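Local coordinates for 70 KDA protein (Xanthomonas sp., PDB 4B2N), which oxidatively cleaves rubber as a processive dihaem oxygenase, carrying two covalently bound c-type haems in a single chain, at residues P45-N56 against P405-V416; Q21-M29 against L343-Y351. All coordinates share one frame; numbering follows the deposited sequence.

Overall arrangement
Both contacts tie the N-terminal part of the chain to segments much later in the sequence, so each brings together parts separated by more than 300 residues. Along the chain the segments alternate: 21-29, 45-56, 343-351, 405-416. Interaction 2 joins the start of helix 27-32 to the C-terminal part of helix 333-345, whereas interaction 1 pairs two loops farther from the centre of the chain. Their centres lie 20 Å apart, yet they touch: Arg-46 packs on Ile-344 and Pro-45 on Pro-27. Arg-46 and Ile-344 both lie near Arg-294, a residue of the first haem site, and both side chains come within about 9 Å of a bound haem c.

Interaction 1. Residues P45-N56 against P405-V416; sequences PRSLVKQGVNSN and PNYLPDPRLKGV
With chi1 of -61° and -66°, Leu-48 and Arg-412 each carry CG anti to the carbonyl carbon; this, with an extended chi2 in Leu-48, brings Leu-48 CD1 over the guanidinium of Arg-412, whose chain is bent at chi3. The methyl sits above the centre of the flat group, 3.5 Å from its plane, and the two side chains cross at about a right angle. Asp-410 lies at the edge of the same guanidinium and is gripped side-on: Arg-412 NE meets OD1 and Arg-412 NH2 meets OD2, the latter at 2.9 Å, both through syn lone pairs. Asp-410 OD1 also accepts Arg-412 N at 2.9 Å, from above the carboxylate plane, forming an Asx turn. These bonds fix the guanidinium's rotation and hold its face against Leu-48.

Next to this pair, Leu-413 spreads its two methyls among the valines. Its CD1 presses against Val-53 CG2 at a tight 3.5 Å, while CD2 lies 3.7 Å from Val-49 CG2. Val-49 and Val-416 meet tip to tip, and Pro-45 CB rests 3.1 Å from Arg-412 O. Farther along, Pro-409 CB and CG touch Val-53 O, with Ser-55 OG beside the same CB.

The direct hydrogen bond across the contact runs from Asn-56 ND2 to Pro-405 O (3.1 Å, 149° at the hydrogen), approaching from above the carbonyl plane. A water joins the same nitrogen to Asn-406 OD1, while Asn-56 OD1 accepts from Asn-58 N.

The contact thus joins two largely irregular loops, each with a short 3-10 turn. Segment 45-56 lies between helix 27-32 and helix 88-104; the loop holding 405-416 links helix 399-402, on which Leu-408 and Lys-414 pack, to strand 420-422.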
loop_
_atom_site.group_PDB
_atom_site.type_symbol
_atom_site.label_atom_id
_atom_site.label_comp_id
_atom_site.label_asym_id
_atom_site.label_seq_id
_atom_site.Cartn_x
_atom_site.Cartn_y
_atom_site.Cartn_z
ATOM N N PRO A 45 14.911 -4.281 14.652
ATOM C CA PRO A 45 16.093 -3.798 13.966
ATOM C C PRO A 45 15.959 -2.514 13.138
ATOM O O PRO A 45 16.982 -1.820 12.895
ATOM C CB PRO A 45 16.511 -4.981 13.091
ATOM C CG PRO A 45 15.955 -6.179 13.857
ATOM C CD PRO A 45 14.593 -5.669 14.288
ATOM N N ARG A 46 14.740 -2.241 12.630
ATOM C CA ARG A 46 14.458 -0.972 11.971
ATOM C C ARG A 46 14.860 0.194 12.848
ATOM O O ARG A 46 15.245 1.220 12.319
ATOM C CB ARG A 46 12.942 -0.883 11.692
ATOM C CG ARG A 46 12.518 -2.043 10.801
ATOM C CD ARG A 46 11.029 -2.045 10.549
ATOM N NE ARG A 46 10.333 -1.923 11.851
ATOM C CZ ARG A 46 9.096 -1.498 11.997
ATOM N NH1 ARG A 46 8.383 -1.201 10.921
ATOM N NH2 ARG A 46 8.649 -1.288 13.225
ATOM N N SER A 47 14.797 0.050 14.173
ATOM C CA SER A 47 14.984 1.186 15.051
ATOM C C SER A 47 16.500 1.410 15.203
ATOM O O SER A 47 16.915 2.457 15.692
ATOM C CB SER A 47 14.344 0.942 16.428
ATOM O OG SER A 47 15.058 -0.136 17.052
ATOM N N LEU A 48 17.307 0.470 14.707
ATOM C CA LEU A 48 18.766 0.638 14.765
ATOM C C LEU A 48 19.261 1.529 13.637
ATOM O O LEU A 48 20.451 1.936 13.612
ATOM C CB LEU A 48 19.479 -0.728 14.724
ATOM C CG LEU A 48 19.109 -1.651 15.904
ATOM C CD1 LEU A 48 19.705 -2.995 15.591
ATOM C CD2 LEU A 48 19.578 -1.208 17.287
ATOM N N VAL A 49 18.398 1.808 12.663
ATOM C CA VAL A 49 18.856 2.514 11.441
ATOM C C VAL A 49 18.745 4.024 11.643
ATOM O O VAL A 49 17.781 4.669 11.245
ATOM C CB VAL A 49 18.132 2.019 10.182
ATOM C CG1 VAL A 49 18.658 2.693 8.939
ATOM C CG2 VAL A 49 18.234 0.475 10.098
ATOM N N LYS A 50 19.811 4.584 12.195
ATOM C CA LYS A 50 19.838 5.951 12.659
ATOM C C LYS A 50 21.212 6.479 12.164
ATOM O O LYS A 50 22.157 5.680 11.944
ATOM C CB LYS A 50 19.920 5.839 14.171
ATOM C CG LYS A 50 18.826 6.522 14.917
ATOM C CD LYS A 50 17.488 5.941 14.572
ATOM C CE LYS A 50 16.412 6.834 15.196
ATOM N NZ LYS A 50 16.775 7.123 16.622
ATOM N N GLN A 51 21.355 7.797 12.108
ATOM C CA GLN A 51 22.692 8.397 11.889
ATOM C C GLN A 51 23.801 7.670 12.679
ATOM O O GLN A 51 23.692 7.389 13.854
ATOM C CB GLN A 51 22.685 9.901 12.174
ATOM C CG GLN A 51 23.862 10.671 11.533
ATOM C CD GLN A 51 23.672 10.927 10.017
ATOM O OE1 GLN A 51 24.474 10.475 9.182
ATOM N NE2 GLN A 51 22.591 11.645 9.660
ATOM N N GLY A 52 24.875 7.317 11.984
ATOM C CA GLY A 52 25.933 6.539 12.599
ATOM C C GLY A 52 25.922 5.072 12.207
ATOM O O GLY A 52 26.967 4.370 12.342
ATOM N N VAL A 53 24.780 4.581 11.689
ATOM C CA VAL A 53 24.651 3.135 11.418
ATOM C C VAL A 53 25.710 2.711 10.418
ATOM O O VAL A 53 26.237 1.587 10.492
ATOM C CB VAL A 53 23.176 2.709 11.029
ATOM C CG1 VAL A 53 22.722 3.370 9.731
ATOM C CG2 VAL A 53 23.014 1.187 10.926
ATOM N N ASN A 54 26.068 3.601 9.493
ATOM C CA ASN A 54 26.961 3.176 8.412
ATOM C C ASN A 54 28.402 3.350 8.885
ATOM O O ASN A 54 29.091 4.180 8.314
ATOM C CB ASN A 54 26.756 4.011 7.151
ATOM C CG ASN A 54 25.283 3.895 6.580
ATOM O OD1 ASN A 54 24.625 4.909 6.232
ATOM N ND2 ASN A 54 24.833 2.681 6.426
ATOM N N SER A 55 28.835 2.551 9.868
ATOM C CA SER A 55 30.169 2.738 10.518
ATOM C C SER A 55 31.325 2.411 9.566
ATOM O O SER A 55 32.443 2.828 9.802
ATOM C CB SER A 55 30.277 1.920 11.799
ATOM O OG SER A 55 29.815 0.588 11.541
ATOM N N ASN A 56 31.048 1.680 8.498
ATOM C CA ASN A 56 32.031 1.491 7.447
ATOM C C ASN A 56 31.595 2.129 6.114
ATOM O O ASN A 56 30.776 1.571 5.378
ATOM C CB ASN A 56 32.389 0.008 7.279
ATOM C CG ASN A 56 33.211 -0.242 6.005
ATOM O OD1 ASN A 56 33.698 0.709 5.360
ATOM N ND2 ASN A 56 33.350 -1.490 5.618
ATOM N N PRO A 405 31.444 -7.078 7.912
ATOM C CA PRO A 405 31.333 -5.613 7.853
ATOM C C PRO A 405 31.710 -4.990 6.509
ATOM O O PRO A 405 31.471 -3.795 6.334
ATOM C CB PRO A 405 32.226 -5.112 9.000
ATOM C CG PRO A 405 33.108 -6.273 9.335
ATOM C CD PRO A 405 32.313 -7.518 9.018
ATOM N N ASN A 406 32.281 -5.760 5.578
ATOM C CA ASN A 406 32.361 -5.270 4.202
ATOM C C ASN A 406 30.938 -5.150 3.587
ATOM O O ASN A 406 30.732 -4.415 2.595
ATOM C CB ASN A 406 33.238 -6.179 3.325
ATOM C CG ASN A 406 34.668 -6.261 3.831
ATOM O OD1 ASN A 406 35.246 -5.251 4.243
ATOM N ND2 ASN A 406 35.212 -7.466 3.856
ATOM N N TYR A 407 29.968 -5.854 4.174
ATOM C CA TYR A 407 28.586 -5.867 3.632
ATOM C C TYR A 407 27.605 -5.114 4.521
ATOM O O TYR A 407 26.776 -4.369 4.014
ATOM C CB TYR A 407 28.094 -7.315 3.344
ATOM C CG TYR A 407 28.903 -7.838 2.205
ATOM C CD1 TYR A 407 28.522 -7.594 0.899
ATOM C CD2 TYR A 407 30.112 -8.477 2.436
ATOM C CE1 TYR A 407 29.327 -8.022 -0.172
ATOM C CE2 TYR A 407 30.928 -8.880 1.379
ATOM C CZ TYR A 407 30.525 -8.639 0.078
ATOM O OH TYR A 407 31.288 -9.032 -1.019
ATOM N N LEU A 408 27.707 -5.297 5.835
ATOM C CA LEU A 408 26.635 -4.854 6.766
ATOM C C LEU A 408 27.324 -4.589 8.066
ATOM O O LEU A 408 28.109 -5.432 8.473
ATOM C CB LEU A 408 25.656 -5.996 7.065
ATOM C CG LEU A 408 24.135 -5.916 6.912
ATOM C CD1 LEU A 408 23.429 -6.821 7.910
ATOM C CD2 LEU A 408 23.468 -4.551 6.674
ATOM N N PRO A 409 26.992 -3.470 8.769
ATOM C CA PRO A 409 27.732 -3.059 9.962
ATOM C C PRO A 409 27.183 -3.762 11.182
ATOM O O PRO A 409 27.771 -3.674 12.212
ATOM C CB PRO A 409 27.444 -1.558 10.052
ATOM C CG PRO A 409 26.036 -1.432 9.502
ATOM C CD PRO A 409 25.940 -2.476 8.404
ATOM N N ASP A 410 26.049 -4.466 11.082
ATOM C CA ASP A 410 25.496 -5.104 12.279
ATOM C C ASP A 410 24.631 -6.263 11.817
ATOM O O ASP A 410 23.733 -6.041 10.997
ATOM C CB ASP A 410 24.700 -4.035 13.023
ATOM C CG ASP A 410 24.058 -4.545 14.304
ATOM O OD1 ASP A 410 23.809 -5.753 14.509
ATOM O OD2 ASP A 410 23.713 -3.693 15.121
ATOM N N PRO A 411 24.892 -7.503 12.302
ATOM C CA PRO A 411 24.188 -8.703 11.795
ATOM C C PRO A 411 22.691 -8.611 12.061
ATOM O O PRO A 411 21.936 -9.212 11.333
ATOM C CB PRO A 411 24.834 -9.882 12.575
ATOM C CG PRO A 411 26.049 -9.292 13.196
ATOM C CD PRO A 411 25.852 -7.834 13.389
ATOM N N ARG A 412 22.267 -7.795 13.049
ATOM C CA ARG A 412 20.829 -7.605 13.342
ATOM C C ARG A 412 20.057 -6.863 12.242
ATOM O O ARG A 412 18.820 -6.864 12.251
ATOM C CB ARG A 412 20.625 -6.851 14.654
ATOM C CG ARG A 412 21.110 -7.661 15.835
ATOM C CD ARG A 412 21.028 -6.846 17.130
ATOM N NE ARG A 412 21.845 -5.631 17.071
ATOM C CZ ARG A 412 21.810 -4.663 17.966
ATOM N NH1 ARG A 412 21.009 -4.774 19.039
ATOM N NH2 ARG A 412 22.571 -3.583 17.816
ATOM N N LEU A 413 20.785 -6.306 11.285
ATOM C CA LEU A 413 20.224 -5.505 10.201
ATOM C C LEU A 413 19.973 -6.355 8.925
ATOM O O LEU A 413 19.655 -5.829 7.844
ATOM C CB LEU A 413 21.133 -4.303 9.916
ATOM C CG LEU A 413 21.276 -3.267 11.023
ATOM C CD1 LEU A 413 22.230 -2.155 10.555
ATOM C CD2 LEU A 413 19.892 -2.640 11.233
ATOM N N LYS A 414 20.104 -7.678 9.066
ATOM C CA LYS A 414 19.867 -8.569 7.966
ATOM C C LYS A 414 18.468 -8.295 7.441
ATOM O O LYS A 414 17.505 -8.252 8.230
ATOM C CB LYS A 414 19.891 -9.984 8.489
ATOM C CG LYS A 414 19.691 -11.071 7.447
ATOM C CD LYS A 414 20.033 -12.429 8.058
ATOM C CE LYS A 414 19.243 -12.615 9.344
ATOM N NZ LYS A 414 18.743 -14.001 9.268
ATOM N N GLY A 415 18.345 -8.143 6.132
ATOM C CA GLY A 415 17.027 -7.942 5.511
ATOM C C GLY A 415 16.349 -6.566 5.646
ATOM O O GLY A 415 15.341 -6.323 4.999
ATOM N N VAL A 416 16.928 -5.658 6.426
ATOM C CA VAL A 416 16.354 -4.275 6.535
ATOM C C VAL A 416 16.398 -3.550 5.181
ATOM O O VAL A 416 17.429 -3.559 4.501
ATOM C CB VAL A 416 17.022 -3.404 7.642
ATOM C CG1 VAL A 416 16.547 -1.953 7.588
ATOM C CG2 VAL A 416 16.728 -3.980 9.017
HETATM O O HOH W 1 34.828 -2.263 3.233
#

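Interaction 2. Residues Q21-M29 against L343-Y351; sequences QASIRSPLM and LISLSPATY
Ser-26 and Ser-347 face across the contact, each directing its hydroxyl at the other segment's backbone, where the N-cap of helix 27-32 meets the C-terminal part of helix 333-345. The cap is Ser-26, whose OG, anti to its own backbone N (chi1 167°), accepts a weak bond from Met-29 N. The same hydroxyl donates to Ile-344 O, so one oxygen links the two helices. Leu-343, one residue earlier, touches a haem c and belongs to its pocket.

Ser-347 OG does the converse: it receives two consecutive backbone N-H groups, Arg-25 N at 2.8 Å and Ser-26 N at 3.2 Å, both nearly straight. On the flank, Met-29, bent at chi2 and chi3, lays CG against Ser-345 O and SD against Ser-345 CB. Phe-91 of helix 88-104 packs on both residues.

Arg-25 starts out toward Ser-347 and Pro-348, its CB 4.0 Å from Pro-348 CD, but the chain turns back so that Ala-22 CB lies over one face of its guanidinium. NH2 of that group binds Asp-20 O. Toward Thr-350 water takes over: two molecules donate to Pro-348 O, one also bonding Ala-22 O and the other Ser-23 O, and a third joins the hydroxyls of Ser-23 and Thr-350. The helix-linking bond is short, Ser-26 OG lying 2.7 Å from Ile-344 O and in the carbonyl plane.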
loop_
_atom_site.group_PDB
_atom_site.type_symbol
_atom_site.label_atom_id
_atom_site.label_comp_id
_atom_site.label_asym_id
_atom_site.label_seq_id
_atom_site.Cartn_x
_atom_site.Cartn_y
_atom_site.Cartn_z
ATOM N N GLN A 21 16.155 -19.574 4.448
ATOM C CA GLN A 21 14.706 -19.785 4.229
ATOM C C GLN A 21 13.996 -19.777 5.602
ATOM O O GLN A 21 14.493 -20.305 6.513
ATOM C CB GLN A 21 14.537 -21.104 3.463
ATOM C CG GLN A 21 15.389 -21.085 2.176
ATOM C CD GLN A 21 15.753 -22.476 1.604
ATOM O OE1 GLN A 21 16.800 -23.078 1.925
ATOM N NE2 GLN A 21 14.900 -22.968 0.713
ATOM N N ALA A 22 12.875 -19.071 5.799
ATOM C CA ALA A 22 12.309 -18.994 7.174
ATOM C C ALA A 22 10.851 -18.842 7.104
ATOM O O ALA A 22 10.348 -18.151 6.209
ATOM C CB ALA A 22 12.905 -17.885 7.982
ATOM N N SER A 23 10.165 -19.551 7.997
ATOM C CA SER A 23 8.745 -19.461 8.101
ATOM C C SER A 23 8.460 -18.207 8.912
ATOM O O SER A 23 7.423 -17.515 8.719
ATOM C CB SER A 23 8.264 -20.669 8.897
ATOM O OG SER A 23 8.148 -21.749 8.025
ATOM N N ILE A 24 9.313 -18.026 9.919
ATOM C CA ILE A 24 9.189 -16.892 10.818
ATOM C C ILE A 24 10.309 -15.949 10.427
ATOM O O ILE A 24 11.456 -16.228 10.634
ATOM C CB ILE A 24 9.264 -17.283 12.300
ATOM C CG1 ILE A 24 8.282 -18.412 12.573
ATOM C CG2 ILE A 24 8.892 -16.048 13.184
ATOM C CD1 ILE A 24 8.451 -18.952 14.001
ATOM N N ARG A 25 9.933 -14.800 9.870
ATOM C CA ARG A 25 10.882 -13.816 9.416
ATOM C C ARG A 25 10.924 -12.535 10.319
ATOM O O ARG A 25 11.985 -12.042 10.753
ATOM C CB ARG A 25 10.453 -13.470 7.974
ATOM C CG ARG A 25 11.519 -12.701 7.265
ATOM C CD ARG A 25 12.726 -13.574 7.096
ATOM N NE ARG A 25 12.606 -14.499 5.982
ATOM C CZ ARG A 25 13.644 -15.216 5.563
ATOM N NH1 ARG A 25 14.812 -15.077 6.191
ATOM N NH2 ARG A 25 13.530 -16.031 4.525
ATOM N N SER A 26 9.749 -12.020 10.636
ATOM C CA SER A 26 9.585 -10.876 11.516
ATOM C C SER A 26 10.512 -10.999 12.715
ATOM O O SER A 26 10.414 -11.944 13.451
ATOM C CB SER A 26 8.132 -10.916 12.060
ATOM O OG SER A 26 8.097 -9.992 13.140
ATOM N N PRO A 27 11.413 -10.047 12.949
ATOM C CA PRO A 27 12.419 -10.255 14.037
ATOM C C PRO A 27 11.876 -10.352 15.484
ATOM O O PRO A 27 12.347 -11.130 16.273
ATOM C CB PRO A 27 13.329 -9.045 13.889
ATOM C CG PRO A 27 13.268 -8.730 12.434
ATOM C CD PRO A 27 11.821 -8.970 12.005
ATOM N N LEU A 28 10.871 -9.577 15.801
ATOM C CA LEU A 28 10.184 -9.725 17.065
ATOM C C LEU A 28 9.531 -11.098 17.203
ATOM O O LEU A 28 9.540 -11.646 18.291
ATOM C CB LEU A 28 9.105 -8.614 17.246
ATOM C CG LEU A 28 9.643 -7.294 17.880
ATOM C CD1 LEU A 28 10.888 -6.725 17.186
ATOM C CD2 LEU A 28 8.612 -6.192 17.929
ATOM N N MET A 29 8.915 -11.608 16.131
ATOM C CA MET A 29 8.359 -12.960 16.175
ATOM C C MET A 29 9.507 -13.986 16.242
ATOM O O MET A 29 9.380 -14.950 16.933
ATOM C CB MET A 29 7.392 -13.241 15.035
ATOM C CG MET A 29 6.186 -12.290 15.038
ATOM S SD MET A 29 5.280 -12.414 16.613
ATOM C CE MET A 29 4.293 -13.891 16.312
ATOM N N LEU A 343 0.842 -5.902 11.779
ATOM C CA LEU A 343 1.648 -5.858 10.501
ATOM C C LEU A 343 3.107 -6.207 10.744
ATOM O O LEU A 343 3.734 -6.950 9.965
ATOM C CB LEU A 343 1.555 -4.439 9.865
ATOM C CG LEU A 343 0.101 -3.951 9.658
ATOM C CD1 LEU A 343 0.077 -2.650 8.858
ATOM C CD2 LEU A 343 -0.615 -5.016 8.819
ATOM N N ILE A 344 3.673 -5.695 11.834
ATOM C CA ILE A 344 5.121 -6.001 12.130
ATOM C C ILE A 344 5.236 -7.477 12.548
ATOM O O ILE A 344 6.309 -8.042 12.468
ATOM C CB ILE A 344 5.601 -5.183 13.343
ATOM C CG1 ILE A 344 5.709 -3.707 13.018
ATOM C CG2 ILE A 344 6.954 -5.635 13.836
ATOM C CD1 ILE A 344 5.834 -2.990 14.384
ATOM N N SER A 345 4.142 -8.120 12.960
ATOM C CA SER A 345 4.260 -9.527 13.449
ATOM C C SER A 345 4.253 -10.471 12.273
ATOM O O SER A 345 4.480 -11.657 12.462
ATOM C CB SER A 345 3.083 -9.877 14.400
ATOM O OG SER A 345 1.905 -10.079 13.629
ATOM N N LEU A 346 3.986 -9.957 11.063
ATOM C CA LEU A 346 3.728 -10.802 9.883
ATOM C C LEU A 346 5.042 -11.307 9.293
ATOM O O LEU A 346 6.055 -10.579 9.341
ATOM C CB LEU A 346 2.970 -10.005 8.779
ATOM C CG LEU A 346 1.543 -9.647 9.117
ATOM C CD1 LEU A 346 0.978 -8.873 7.938
ATOM C CD2 LEU A 346 0.780 -10.922 9.422
ATOM N N SER A 347 5.018 -12.536 8.763
ATOM C CA SER A 347 6.047 -13.016 7.835
ATOM C C SER A 347 5.404 -13.415 6.504
ATOM O O SER A 347 4.310 -13.946 6.461
ATOM C CB SER A 347 6.835 -14.228 8.441
ATOM O OG SER A 347 7.289 -13.857 9.763
ATOM N N PRO A 348 6.157 -13.281 5.414
ATOM C CA PRO A 348 5.668 -13.739 4.121
ATOM C C PRO A 348 5.457 -15.241 4.015
ATOM O O PRO A 348 6.169 -16.024 4.687
ATOM C CB PRO A 348 6.827 -13.366 3.150
ATOM C CG PRO A 348 7.618 -12.388 3.874
ATOM C CD PRO A 348 7.532 -12.735 5.345
ATOM N N ALA A 349 4.511 -15.653 3.156
ATOM C CA ALA A 349 4.403 -17.075 2.748
ATOM C C ALA A 349 5.724 -17.576 2.169
ATOM O O ALA A 349 6.490 -16.799 1.517
ATOM C CB ALA A 349 3.319 -17.226 1.666
ATOM N N THR A 350 6.003 -18.860 2.414
ATOM C CA THR A 350 7.220 -19.463 1.894
ATOM C C THR A 350 6.904 -20.110 0.559
ATOM O O THR A 350 5.788 -20.535 0.287
ATOM C CB THR A 350 7.827 -20.534 2.849
ATOM O OG1 THR A 350 6.836 -21.550 3.077
ATOM C CG2 THR A 350 8.267 -19.911 4.165
ATOM N N TYR A 351 7.895 -20.179 -0.295
ATOM C CA TYR A 351 7.677 -20.550 -1.689
ATOM C C TYR A 351 7.233 -21.988 -1.740
ATOM O O TYR A 351 7.867 -22.796 -1.069
ATOM C CB TYR A 351 9.004 -20.429 -2.368
ATOM C CG TYR A 351 8.947 -20.732 -3.822
ATOM C CD1 TYR A 351 8.457 -19.774 -4.725
ATOM C CD2 TYR A 351 9.435 -21.955 -4.325
ATOM C CE1 TYR A 351 8.382 -20.033 -6.081
ATOM C CE2 TYR A 351 9.418 -22.203 -5.696
ATOM C CZ TYR A 351 8.904 -21.239 -6.560
ATOM O OH TYR A 351 8.886 -21.482 -7.910
HETATM O O HOH W 2 8.655 -16.093 5.378
HETATM O O HOH W 3 5.630 -17.595 6.825
HETATM O O HOH W 4 6.496 -22.178 5.894
#